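Local coordinates for putative sugar ABC transport system, substrate-binding protein (PDB 5IX8) that probably binds a sugar in the periplasm and hands it to an ABC transporter for uptake, at residues Q142-P147 / K172-A177; G117-D122 / V284-F289; Q50-G55 / F64-S69; V75-L80 / G99-S104; I10-P15 / E268-P273. All coordinates share one frame; numbering follows the deposited sequence. Where two conformers were deposited one is given.

Contact 1: residues Q142-P147 / K172-A177; sequences QVIVVP and KLTPAA
L173 lies beside V143 and reaches across to V145, so that its branches fit around two valines of the neighbouring strand. Its CB and CG both meet V145 CG2, CG the more closely at 3.7 Å. Beyond CG the chain forks: CD1 lies 3.9 Å from V143 CB, while CD2 stays near V145 CG2. F162 and A166 of helix 154-168 cover L173 on the same side, as expected in a beta-alpha-beta unit whose two parallel strands are joined by that helix. These strands belong to the second lobe of a periplasmic binding protein fold, with 172-173 at the edge of its sheet. The backbones pair through V143 N to K172 O (2.8 Å) and T174 N to V143 O (2.9 Å), the latter nearly along the C=O axis. V145 N then turns to a side chain: it donates to T174 OG1 (3.0 Å, 161° at the hydrogen), held between backbone N and carbonyl carbon at chi1 67°. That hydroxyl in turn donates a hydrogen bond to P175 O. Further along, one water bridges V145 O and A177 N, and A176 CB packs on P147 CG at 3.7 Å. Direct backbone pairing thus gives way to a threonine hydroxyl and then to water, which keeps V145 N and O both bonded while the chains move apart.

Contact 2: residues G117-D122 / V284-F289; sequences GVLQDD and VPYPHF
Three backbone hydrogen bonds join the segments in parallel register. G117 N donates to P287 O in the carbonyl plane, F289 N donates to G117 O from above that carbonyl's plane, and L119 N meets F289 O almost along the C=O axis (2.8 Å, 173° at the hydrogen). H288 CA adds a CA-H...O contact to G117 O at 3.1 Å.

Side-chain polar bonds fix the turn ahead of the pairing. H288 ND1 donates to Y286 O at 2.8 Å, with the acceptor in the plane of the imidazole, which settles the rotation of that ring; P285 just before is the centre of an inverse gamma turn. Y286 OH is held by S104 OG and V109 N. These strands lie at one side of the first lobe's parallel sheet, where 288-290, an edge strand reached only after the chain has passed through most of the second lobe, pairs with 116-119. After L119 the chain leaves the sheet, probably as one of the crossings between the lobes, and D121 OD1 caps helix 122-135 at L124 N.

Apolar contacts fill in the rest. G117 has no side chain, so the Y286 ring can lie close against its backbone, CE1 3.9 Å from G117 CA. L119, with CG in the crowded position between backbone N and carbonyl carbon (chi1 56°), swings CD2 to within 3.7 Å of H288 CB. V284 CG1 sits 3.4 Å above the centre of the imidazole, and V118 CG1 approaches the F289 ring at its edge.

Contact 3: residues Q50-G55 / F64-S69; sequences QVAVAG and FAQLQS
Q66 reaches from the helix to the strand and lays its flat amide over the methyl of A52. A52 CB sits almost squarely beneath the amide face, 3.5 Å from CD and 3.6 Å from OE1 of Q66. CG leaves anti to the carbonyl carbon (chi1 -72°) and the chain then runs out extended, which carries the amide past A52 to the end of the strand. There NE2 donates to V53 O over 2.8 Å, nearly straight at 169° and within the plane of the amide; seen from the acceptor, however, the donor stands well above the carbonyl plane. OE1 turns to the hydroxyl of T21 on the adjacent strand 17-22, so both ends of the amide are engaged and its rotation is set. Strand 47-53 forms an edge of the first lobe's parallel sheet, and helix 60-73 runs back antiparallel over it (166°, segment axes 9.3 Å apart), as in a Rossmann-like beta-alpha repeat. One helical turn further, S69 faces the same strand with OG in the crowded position between backbone N and carbonyl carbon. From there it donates back to a lone pair of Q66 O, 2.7 Å away, while Q50 OE1 lies a loose 4.1 Å from S69 OG.

Contact 4: residues V75-L80 / G99-S104; sequences VDYAVL and GIKTIS
A water sits at each end of this parallel strand pair. The strands are the two of a beta-alpha-beta unit in the first lobe's Rossmann-like sheet, with helix 89-97 as the crossover between 77-80 and 101-105 and G99 closing that helix in a Schellman motif. At the entry, water 2 donates to D76 O and to G99 O, while the direct bond from K101 N to D76 O is long and weak at 3.4 Å. Between the waters the pairing is regular: A78 N to K101 O, I103 N to A78 O (2.7 Å, 170°) and L80 N to I103 O each run nearly along the C=O axis. On one face Y77 and K101 lie side by side, K101 CB 3.7 Å from Y77 CD2, and I103 CD1 crosses to the same CD2 at 3.7 Å. Their polar tips, Y77 OH and K101 NZ, both go to E268 on helix 254-270, a shared carboxylate that probably favours a charged lysine. On the face of A78 and T102, helices 60-73 and 89-97 pack. Before the strands, I100 CG1 presses to 3.3 Å on V75 O. At the far end S104 OG, also bonded to Y286 OH, donates to water 3 at 2.6 Å, and that water donates to L80 O.

Contact 5: residues I10-P15 / E268-P273; sequences IVARQP and EHEGLP
E270 OE2 is gripped by three donors: R13 N at 2.8 Å, Q14 N at 3.0 Å and water 4 at 2.7 Å. The glutamate stands in the last turn of helix 254-270, just before G271 ends it in a Schellman motif, and its extended chain holds the segment that leads into strand 17-22, the first in the chain. R13 N uses the syn lone pair of OE2, whereas Q14 N comes from above the carboxylate plane. Two backbone N-H groups converging on one oxygen would be expected to favour the charged carboxylate. Water 4 also donates to Q14 O and lies in the plane of the H269 ring at ND1, tying three groups together. Q14 stretches back toward the helix, its amide stacked on the carboxylate of E270 with the planes 11° apart and Q14 CD 3.8 Å from E270 CG. The same amide sets OE1 over one face of the H269 imidazole, 3.7 Å from CE1, with amide and ring turned 60° to each other. H269 CE1 comes still nearer to P15 O, at 3.0 Å. Past the helix end the contact turns apolar: I10 and L272 meet tip to tip, CD1 of I10 3.6 Å from CD1 of L272.

From the N terminus, 10-15 opens the longest loop, which contact 5 closes only at 268-273. Within it, contacts 3 and 4 close two short loops in series, one from strand to helix, one from strand to strand; they touch where L67 packs on A78. Segment 117-122 then opens contact 2, and contact 1 opens and closes in the second lobe, inside both longer loops. Contact 5 closes next and contact 2 last, so these two cross. Contact 2 adds a last strand to the first lobe's sheet and meets contact 4 through V118 N and S104 O. E268 joins contact 4 to contact 5.

Contact 1: residues Q142-P147 / K172-A177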
# COMPACT_ATOMS: atom_id res chain seq x y z
N GLN A 142 -2.20 24.11 -12.48
CA GLN A 142 -2.99 22.95 -12.89
C GLN A 142 -2.29 21.64 -12.60
O GLN A 142 -1.09 21.49 -12.83
CB GLN A 142 -3.35 23.03 -14.37
CG GLN A 142 -4.27 24.17 -14.67
CD GLN A 142 -4.66 24.24 -16.14
OE1 GLN A 142 -4.67 23.22 -16.83
NE2 GLN A 142 -4.97 25.44 -16.63
N VAL A 143 -3.07 20.68 -12.12
CA VAL A 143 -2.60 19.38 -11.66
C VAL A 143 -3.38 18.30 -12.41
O VAL A 143 -4.62 18.23 -12.30
CB VAL A 143 -2.81 19.21 -10.14
CG1 VAL A 143 -2.29 17.83 -9.68
CG2 VAL A 143 -2.12 20.38 -9.35
N ILE A 144 -2.67 17.46 -13.17
CA ILE A 144 -3.28 16.28 -13.77
C ILE A 144 -3.45 15.22 -12.69
O ILE A 144 -2.50 14.91 -11.96
CB ILE A 144 -2.40 15.73 -14.90
CG1 ILE A 144 -2.48 16.64 -16.13
CG2 ILE A 144 -2.78 14.28 -15.22
CD1 ILE A 144 -1.26 16.52 -17.09
N VAL A 145 -4.65 14.62 -12.62
CA VAL A 145 -4.94 13.55 -11.67
C VAL A 145 -5.07 12.24 -12.43
O VAL A 145 -5.93 12.11 -13.31
CB VAL A 145 -6.21 13.84 -10.85
CG1 VAL A 145 -6.52 12.64 -9.94
CG2 VAL A 145 -6.06 15.16 -10.02
N VAL A 146 -4.21 11.27 -12.11
CA VAL A 146 -4.24 9.91 -12.65
C VAL A 146 -4.54 9.07 -11.41
O VAL A 146 -3.61 8.76 -10.66
CB VAL A 146 -2.92 9.51 -13.32
CG1 VAL A 146 -2.92 8.03 -13.78
CG2 VAL A 146 -2.62 10.38 -14.52
N PRO A 147 -5.81 8.74 -11.13
CA PRO A 147 -6.20 8.31 -9.78
C PRO A 147 -6.03 6.84 -9.49
O PRO A 147 -6.19 6.44 -8.33
CB PRO A 147 -7.70 8.64 -9.74
CG PRO A 147 -8.14 8.41 -11.14
CD PRO A 147 -6.99 9.05 -11.95
N LYS A 172 -5.61 23.70 -9.16
CA LYS A 172 -6.68 23.40 -10.12
C LYS A 172 -6.47 21.99 -10.65
O LYS A 172 -5.62 21.76 -11.51
CB LYS A 172 -6.69 24.43 -11.25
CG LYS A 172 -6.69 25.88 -10.74
CD LYS A 172 -6.59 26.88 -11.88
CE LYS A 172 -7.16 28.23 -11.46
NZ LYS A 172 -6.96 29.29 -12.50
N LEU A 173 -7.25 21.05 -10.15
CA LEU A 173 -7.12 19.64 -10.51
C LEU A 173 -8.01 19.30 -11.70
O LEU A 173 -9.11 19.84 -11.83
CB LEU A 173 -7.51 18.75 -9.32
CG LEU A 173 -6.46 18.42 -8.26
CD1 LEU A 173 -5.79 19.68 -7.72
CD2 LEU A 173 -7.10 17.62 -7.10
N THR A 174 -7.52 18.39 -12.56
CA THR A 174 -8.38 17.80 -13.59
C THR A 174 -9.35 16.84 -12.91
O THR A 174 -9.09 16.39 -11.79
CB THR A 174 -7.59 16.98 -14.62
OG1 THR A 174 -7.03 15.83 -13.97
CG2 THR A 174 -6.48 17.79 -15.29
N PRO A 175 -10.48 16.52 -13.53
CA PRO A 175 -11.29 15.42 -13.00
C PRO A 175 -10.51 14.12 -13.04
O PRO A 175 -9.47 14.01 -13.68
CB PRO A 175 -12.50 15.36 -13.93
CG PRO A 175 -12.15 16.14 -15.09
CD PRO A 175 -11.08 17.14 -14.72
N ALA A 176 -11.02 13.12 -12.33
CA ALA A 176 -10.29 11.86 -12.17
C ALA A 176 -11.07 10.73 -12.83
O ALA A 176 -12.23 10.48 -12.49
CB ALA A 176 -10.07 11.56 -10.70
N ALA A 177 -10.42 10.03 -13.75
CA ALA A 177 -11.05 8.89 -14.43
C ALA A 177 -10.43 7.62 -13.83
O ALA A 177 -9.24 7.34 -14.04
CB ALA A 177 -10.84 8.97 -15.94
O HOH W 1 -7.90 11.03 -14.85

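Contact 2: residues G117-D122 / V284-F289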
# COMPACT_ATOMS: atom_id res chain seq x y z
N GLY A 117 -6.36 -5.69 11.14
CA GLY A 117 -5.53 -5.32 10.02
C GLY A 117 -4.31 -4.53 10.46
O GLY A 117 -4.25 -3.97 11.55
N VAL A 118 -3.32 -4.50 9.57
CA VAL A 118 -2.15 -3.64 9.73
C VAL A 118 -1.98 -2.97 8.39
O VAL A 118 -1.73 -3.66 7.39
CB VAL A 118 -0.88 -4.42 10.10
CG1 VAL A 118 0.30 -3.47 10.15
CG2 VAL A 118 -1.03 -5.15 11.46
N LEU A 119 -2.13 -1.65 8.35
CA LEU A 119 -2.04 -0.97 7.06
C LEU A 119 -1.63 0.48 7.30
O LEU A 119 -0.78 0.72 8.16
CB LEU A 119 -3.36 -1.12 6.28
CG LEU A 119 -4.71 -0.67 6.90
CD1 LEU A 119 -5.68 -0.37 5.75
CD2 LEU A 119 -5.33 -1.71 7.81
N GLN A 120 -2.11 1.40 6.46
CA GLN A 120 -1.93 2.83 6.67
C GLN A 120 -3.22 3.53 6.30
O GLN A 120 -4.11 2.93 5.69
CB GLN A 120 -0.78 3.42 5.85
CG GLN A 120 0.61 3.12 6.38
CD GLN A 120 1.69 3.84 5.58
OE1 GLN A 120 1.69 3.80 4.37
NE2 GLN A 120 2.60 4.50 6.26
N ASP A 121 -3.29 4.81 6.64
CA ASP A 121 -4.48 5.63 6.40
C ASP A 121 -4.39 6.18 4.98
O ASP A 121 -3.66 7.14 4.73
CB ASP A 121 -4.54 6.75 7.43
CG ASP A 121 -5.80 7.56 7.36
OD1 ASP A 121 -6.41 7.66 6.27
OD2 ASP A 121 -6.19 8.12 8.41
N ASP A 122 -5.15 5.60 4.05
CA ASP A 122 -5.04 6.00 2.65
C ASP A 122 -5.50 7.44 2.41
O ASP A 122 -4.87 8.16 1.62
CB ASP A 122 -5.81 5.02 1.77
CG ASP A 122 -5.08 3.68 1.66
OD1 ASP A 122 -3.99 3.60 1.03
OD2 ASP A 122 -5.57 2.71 2.27
N VAL A 284 -12.55 0.77 6.54
CA VAL A 284 -11.72 -0.28 7.13
C VAL A 284 -12.53 -0.88 8.28
O VAL A 284 -12.34 -0.49 9.44
CB VAL A 284 -10.36 0.26 7.59
CG1 VAL A 284 -9.46 -0.89 8.01
CG2 VAL A 284 -9.71 1.02 6.44
N PRO A 285 -13.45 -1.80 8.01
CA PRO A 285 -14.47 -2.15 9.02
C PRO A 285 -14.02 -3.21 10.01
O PRO A 285 -14.73 -4.18 10.28
CB PRO A 285 -15.64 -2.66 8.16
CG PRO A 285 -14.91 -3.31 6.96
CD PRO A 285 -13.73 -2.39 6.69
N TYR A 286 -12.85 -2.99 10.60
CA TYR A 286 -12.27 -3.91 11.58
C TYR A 286 -11.19 -3.17 12.34
O TYR A 286 -10.69 -2.14 11.88
CB TYR A 286 -11.69 -5.18 10.88
CG TYR A 286 -10.96 -4.88 9.59
CD1 TYR A 286 -9.60 -4.52 9.58
CD2 TYR A 286 -11.63 -4.98 8.36
CE1 TYR A 286 -8.95 -4.25 8.38
CE2 TYR A 286 -10.97 -4.71 7.15
CZ TYR A 286 -9.64 -4.36 7.16
OH TYR A 286 -9.01 -4.08 5.95
N PRO A 287 -10.82 -3.66 13.52
CA PRO A 287 -9.72 -3.03 14.27
C PRO A 287 -8.44 -3.11 13.46
O PRO A 287 -8.17 -4.12 12.81
CB PRO A 287 -9.61 -3.90 15.52
CG PRO A 287 -10.95 -4.59 15.62
CD PRO A 287 -11.36 -4.85 14.22
N HIS A 288 -7.65 -2.03 13.47
CA HIS A 288 -6.50 -2.03 12.58
C HIS A 288 -5.46 -1.05 13.08
O HIS A 288 -5.80 -0.02 13.68
CB HIS A 288 -6.90 -1.68 11.14
CG HIS A 288 -7.54 -0.34 10.99
ND1 HIS A 288 -8.86 -0.10 11.34
CD2 HIS A 288 -7.06 0.83 10.50
CE1 HIS A 288 -9.15 1.17 11.09
NE2 HIS A 288 -8.07 1.76 10.59
N PHE A 289 -4.19 -1.38 12.85
CA PHE A 289 -3.09 -0.47 13.14
C PHE A 289 -2.73 0.26 11.87
O PHE A 289 -2.56 -0.37 10.82
CB PHE A 289 -1.86 -1.20 13.67
CG PHE A 289 -0.72 -0.27 14.01
CD1 PHE A 289 -0.77 0.51 15.16
CD2 PHE A 289 0.40 -0.17 13.17
CE1 PHE A 289 0.27 1.38 15.47
CE2 PHE A 289 1.43 0.71 13.46
CZ PHE A 289 1.37 1.49 14.62

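Contact 3: residues Q50-G55 / F64-S69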
# COMPACT_ATOMS: atom_id res chain seq x y z
N GLN A 50 2.73 -20.74 3.07
CA GLN A 50 2.65 -20.43 1.66
C GLN A 50 2.50 -18.93 1.52
O GLN A 50 1.81 -18.30 2.32
CB GLN A 50 1.45 -21.16 1.04
CG GLN A 50 1.40 -21.05 -0.43
CD GLN A 50 0.25 -21.84 -0.99
OE1 GLN A 50 -0.83 -21.31 -1.21
NE2 GLN A 50 0.48 -23.13 -1.24
N VAL A 51 3.14 -18.38 0.49
CA VAL A 51 2.85 -17.04 -0.00
C VAL A 51 2.34 -17.19 -1.42
O VAL A 51 3.02 -17.80 -2.27
CB VAL A 51 4.08 -16.12 0.04
CG1 VAL A 51 3.69 -14.76 -0.48
CG2 VAL A 51 4.64 -16.04 1.45
N ALA A 52 1.14 -16.70 -1.67
CA ALA A 52 0.51 -16.82 -2.97
C ALA A 52 0.17 -15.43 -3.50
O ALA A 52 0.10 -14.47 -2.73
CB ALA A 52 -0.75 -17.67 -2.88
N VAL A 53 -0.03 -15.33 -4.82
CA VAL A 53 -0.41 -14.06 -5.43
C VAL A 53 -1.67 -14.23 -6.27
O VAL A 53 -1.86 -15.24 -6.95
CB VAL A 53 0.71 -13.43 -6.30
CG1 VAL A 53 1.95 -13.14 -5.46
CG2 VAL A 53 1.04 -14.27 -7.54
N ALA A 54 -2.53 -13.21 -6.20
CA ALA A 54 -3.67 -13.15 -7.11
C ALA A 54 -3.21 -13.08 -8.55
O ALA A 54 -3.82 -13.69 -9.44
CB ALA A 54 -4.54 -11.93 -6.80
N GLY A 55 -2.17 -12.28 -8.81
CA GLY A 55 -1.57 -12.11 -10.11
C GLY A 55 -1.86 -10.77 -10.72
O GLY A 55 -1.04 -10.26 -11.51
N PHE A 64 -9.74 -16.40 -3.90
CA PHE A 64 -10.69 -17.25 -3.17
C PHE A 64 -10.16 -18.67 -3.09
O PHE A 64 -10.25 -19.33 -2.04
CB PHE A 64 -12.05 -17.27 -3.86
CG PHE A 64 -12.81 -15.97 -3.84
CD1 PHE A 64 -12.41 -14.89 -3.09
CD2 PHE A 64 -13.94 -15.85 -4.64
CE1 PHE A 64 -13.16 -13.72 -3.07
CE2 PHE A 64 -14.68 -14.68 -4.66
CZ PHE A 64 -14.30 -13.61 -3.87
N ALA A 65 -9.63 -19.18 -4.21
CA ALA A 65 -9.13 -20.55 -4.23
C ALA A 65 -7.93 -20.69 -3.30
O ALA A 65 -7.77 -21.72 -2.63
CB ALA A 65 -8.77 -20.96 -5.65
N GLN A 66 -7.08 -19.66 -3.26
CA GLN A 66 -5.92 -19.70 -2.38
C GLN A 66 -6.34 -19.73 -0.92
O GLN A 66 -5.78 -20.47 -0.11
CB GLN A 66 -4.99 -18.52 -2.66
CG GLN A 66 -4.27 -18.68 -4.00
CD GLN A 66 -3.78 -17.38 -4.56
OE1 GLN A 66 -3.96 -16.32 -3.95
NE2 GLN A 66 -3.14 -17.45 -5.74
N LEU A 67 -7.32 -18.90 -0.55
CA LEU A 67 -7.79 -18.89 0.83
C LEU A 67 -8.41 -20.23 1.20
O LEU A 67 -8.19 -20.75 2.30
CB LEU A 67 -8.79 -17.74 1.02
CG LEU A 67 -8.12 -16.36 0.92
CD1 LEU A 67 -9.15 -15.23 0.66
CD2 LEU A 67 -7.33 -16.07 2.19
N GLN A 68 -9.16 -20.83 0.27
CA GLN A 68 -9.71 -22.15 0.51
C GLN A 68 -8.62 -23.19 0.72
O GLN A 68 -8.74 -24.06 1.60
CB GLN A 68 -10.62 -22.54 -0.64
CG GLN A 68 -11.92 -21.77 -0.57
CD GLN A 68 -12.76 -22.24 0.61
OE1 GLN A 68 -12.79 -23.45 0.92
NE2 GLN A 68 -13.42 -21.28 1.28
N SER A 69 -7.53 -23.11 -0.04
CA SER A 69 -6.46 -24.10 0.14
C SER A 69 -5.77 -23.94 1.49
O SER A 69 -5.22 -24.92 2.03
CB SER A 69 -5.45 -24.00 -0.99
OG SER A 69 -4.67 -22.83 -0.83

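Contact 4: residues V75-L80 / G99-S104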
# COMPACT_ATOMS: atom_id res chain seq x y z
N VAL A 75 -3.65 -23.76 8.27
CA VAL A 75 -3.14 -22.50 8.79
C VAL A 75 -4.02 -22.01 9.95
O VAL A 75 -5.19 -22.38 10.08
CB VAL A 75 -3.04 -21.44 7.68
CG1 VAL A 75 -2.30 -21.98 6.47
CG2 VAL A 75 -4.38 -20.92 7.30
N ASP A 76 -3.43 -21.19 10.80
CA ASP A 76 -4.16 -20.56 11.90
C ASP A 76 -4.68 -19.18 11.52
O ASP A 76 -5.78 -18.79 11.97
CB ASP A 76 -3.26 -20.46 13.13
CG ASP A 76 -2.80 -21.85 13.59
OD1 ASP A 76 -3.65 -22.59 14.10
OD2 ASP A 76 -1.62 -22.21 13.44
N TYR A 77 -3.95 -18.47 10.67
CA TYR A 77 -4.35 -17.17 10.15
C TYR A 77 -4.09 -17.13 8.67
O TYR A 77 -3.05 -17.60 8.19
CB TYR A 77 -3.58 -16.01 10.79
CG TYR A 77 -3.81 -15.93 12.27
CD1 TYR A 77 -3.04 -16.69 13.13
CD2 TYR A 77 -4.80 -15.11 12.81
CE1 TYR A 77 -3.27 -16.65 14.49
CE2 TYR A 77 -5.02 -15.07 14.18
CZ TYR A 77 -4.25 -15.84 15.01
OH TYR A 77 -4.48 -15.83 16.36
N ALA A 78 -5.02 -16.54 7.94
CA ALA A 78 -4.80 -16.14 6.56
C ALA A 78 -4.48 -14.66 6.57
O ALA A 78 -5.12 -13.90 7.29
CB ALA A 78 -6.07 -16.38 5.74
N VAL A 79 -3.48 -14.24 5.79
CA VAL A 79 -3.12 -12.84 5.66
C VAL A 79 -3.45 -12.42 4.23
O VAL A 79 -3.01 -13.06 3.28
CB VAL A 79 -1.62 -12.62 5.95
CG1 VAL A 79 -1.23 -11.14 5.76
CG2 VAL A 79 -1.28 -13.14 7.34
N LEU A 80 -4.24 -11.35 4.08
CA LEU A 80 -4.89 -11.03 2.82
C LEU A 80 -4.63 -9.58 2.43
O LEU A 80 -4.96 -8.67 3.20
CB LEU A 80 -6.41 -11.27 2.94
CG LEU A 80 -7.24 -10.75 1.77
CD1 LEU A 80 -6.83 -11.49 0.47
CD2 LEU A 80 -8.75 -10.92 2.12
N GLY A 99 -12.31 -21.98 12.17
CA GLY A 99 -11.31 -21.58 13.14
C GLY A 99 -10.12 -20.81 12.59
O GLY A 99 -9.13 -20.63 13.32
N ILE A 100 -10.18 -20.33 11.35
CA ILE A 100 -9.09 -19.60 10.73
C ILE A 100 -9.48 -18.13 10.66
O ILE A 100 -10.43 -17.77 9.96
CB ILE A 100 -8.77 -20.13 9.33
CG1 ILE A 100 -8.36 -21.61 9.43
CG2 ILE A 100 -7.66 -19.29 8.68
CD1 ILE A 100 -8.11 -22.25 8.10
N LYS A 101 -8.72 -17.29 11.36
CA LYS A 101 -8.95 -15.85 11.36
C LYS A 101 -8.17 -15.24 10.20
O LYS A 101 -7.15 -15.77 9.75
CB LYS A 101 -8.51 -15.23 12.69
CG LYS A 101 -9.36 -15.73 13.81
CD LYS A 101 -8.96 -15.11 15.14
CE LYS A 101 -9.87 -15.64 16.25
NZ LYS A 101 -9.81 -14.72 17.42
N THR A 102 -8.69 -14.12 9.68
CA THR A 102 -8.09 -13.46 8.53
C THR A 102 -7.57 -12.10 8.96
O THR A 102 -8.28 -11.34 9.63
CB THR A 102 -9.09 -13.32 7.37
OG1 THR A 102 -9.49 -14.62 6.94
CG2 THR A 102 -8.41 -12.65 6.19
N ILE A 103 -6.34 -11.81 8.59
CA ILE A 103 -5.68 -10.55 8.90
C ILE A 103 -5.58 -9.75 7.62
O ILE A 103 -5.08 -10.25 6.60
CB ILE A 103 -4.28 -10.79 9.50
CG1 ILE A 103 -4.40 -11.61 10.79
CG2 ILE A 103 -3.52 -9.45 9.73
CD1 ILE A 103 -3.04 -12.21 11.30
N SER A 104 -6.01 -8.49 7.67
CA SER A 104 -5.89 -7.58 6.54
C SER A 104 -4.50 -6.96 6.51
O SER A 104 -4.04 -6.46 7.54
CB SER A 104 -6.96 -6.48 6.69
OG SER A 104 -6.73 -5.36 5.83
O HOH W 2 -7.08 -18.89 14.23
O HOH W 3 -6.74 -6.34 3.44

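Contact 5: residues I10-P15 / E268-P273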
# COMPACT_ATOMS: atom_id res chain seq x y z
N ILE A 10 8.18 -10.65 20.49
CA ILE A 10 8.16 -11.86 21.27
C ILE A 10 8.17 -13.06 20.33
O ILE A 10 8.20 -12.93 19.10
CB ILE A 10 6.96 -11.93 22.24
CG1 ILE A 10 5.64 -11.87 21.47
CG2 ILE A 10 7.09 -10.84 23.37
CD1 ILE A 10 4.46 -12.21 22.39
N VAL A 11 8.16 -14.25 20.93
CA VAL A 11 8.30 -15.51 20.21
C VAL A 11 7.10 -16.39 20.52
O VAL A 11 6.69 -16.50 21.68
CB VAL A 11 9.60 -16.20 20.64
CG1 VAL A 11 9.74 -17.53 19.92
CG2 VAL A 11 10.77 -15.27 20.39
N ALA A 12 6.55 -17.02 19.48
CA ALA A 12 5.42 -17.92 19.66
C ALA A 12 5.87 -19.14 20.44
O ALA A 12 6.96 -19.68 20.21
CB ALA A 12 4.85 -18.37 18.30
N ARG A 13 5.05 -19.53 21.42
CA ARG A 13 5.22 -20.79 22.10
C ARG A 13 4.26 -21.84 21.56
O ARG A 13 4.63 -23.00 21.42
CB ARG A 13 5.06 -20.59 23.62
CG ARG A 13 6.14 -19.69 24.26
CD ARG A 13 7.57 -20.16 23.89
NE ARG A 13 8.60 -19.56 24.74
CZ ARG A 13 9.00 -18.29 24.64
NH1 ARG A 13 8.43 -17.48 23.75
NH2 ARG A 13 9.97 -17.82 25.44
N GLN A 14 3.03 -21.46 21.25
CA GLN A 14 2.06 -22.35 20.59
C GLN A 14 2.34 -22.39 19.09
O GLN A 14 2.65 -21.35 18.49
CB GLN A 14 0.62 -21.85 20.83
CG GLN A 14 0.18 -21.70 22.30
CD GLN A 14 -1.22 -21.06 22.47
OE1 GLN A 14 -2.02 -20.98 21.53
NE2 GLN A 14 -1.50 -20.59 23.69
N PRO A 15 2.24 -23.55 18.44
CA PRO A 15 2.46 -23.59 16.98
C PRO A 15 1.53 -22.61 16.28
O PRO A 15 0.34 -22.52 16.59
CB PRO A 15 2.14 -25.04 16.60
CG PRO A 15 2.39 -25.82 17.88
CD PRO A 15 2.08 -24.89 19.04
N GLU A 268 -2.53 -12.32 19.47
CA GLU A 268 -3.93 -12.74 19.32
C GLU A 268 -4.07 -14.23 19.59
O GLU A 268 -4.95 -14.66 20.35
CB GLU A 268 -4.42 -12.40 17.91
CG GLU A 268 -5.93 -12.11 17.82
CD GLU A 268 -6.80 -13.36 17.77
OE1 GLU A 268 -6.31 -14.44 17.36
OE2 GLU A 268 -8.00 -13.25 18.14
N HIS A 269 -3.14 -15.01 19.05
CA HIS A 269 -3.20 -16.47 19.15
C HIS A 269 -3.06 -16.95 20.58
O HIS A 269 -3.71 -17.94 20.98
CB HIS A 269 -2.11 -17.06 18.27
CG HIS A 269 -2.28 -18.52 18.00
ND1 HIS A 269 -1.26 -19.42 18.18
CD2 HIS A 269 -3.33 -19.23 17.52
CE1 HIS A 269 -1.67 -20.63 17.82
NE2 HIS A 269 -2.94 -20.54 17.45
N GLU A 270 -2.20 -16.30 21.37
CA GLU A 270 -1.92 -16.75 22.73
C GLU A 270 -2.67 -15.96 23.78
O GLU A 270 -2.40 -16.13 24.98
CB GLU A 270 -0.40 -16.71 22.97
CG GLU A 270 0.34 -17.61 21.95
CD GLU A 270 1.80 -17.87 22.27
OE1 GLU A 270 2.25 -17.51 23.37
OE2 GLU A 270 2.48 -18.50 21.40
N GLY A 271 -3.61 -15.11 23.38
CA GLY A 271 -4.43 -14.41 24.35
C GLY A 271 -3.68 -13.35 25.13
O GLY A 271 -4.00 -13.09 26.30
N LEU A 272 -2.70 -12.74 24.52
CA LEU A 272 -1.91 -11.70 25.16
C LEU A 272 -2.48 -10.33 24.81
O LEU A 272 -3.21 -10.19 23.82
CB LEU A 272 -0.46 -11.80 24.69
CG LEU A 272 0.19 -13.19 24.83
CD1 LEU A 272 1.59 -13.20 24.23
CD2 LEU A 272 0.19 -13.66 26.27
N PRO A 273 -2.17 -9.31 25.61
CA PRO A 273 -2.63 -7.95 25.29
C PRO A 273 -2.20 -7.52 23.90
O PRO A 273 -1.03 -7.64 23.54
CB PRO A 273 -1.98 -7.08 26.37
CG PRO A 273 -1.68 -8.02 27.50
CD PRO A 273 -1.33 -9.33 26.82
O HOH W 4 1.39 -18.98 18.96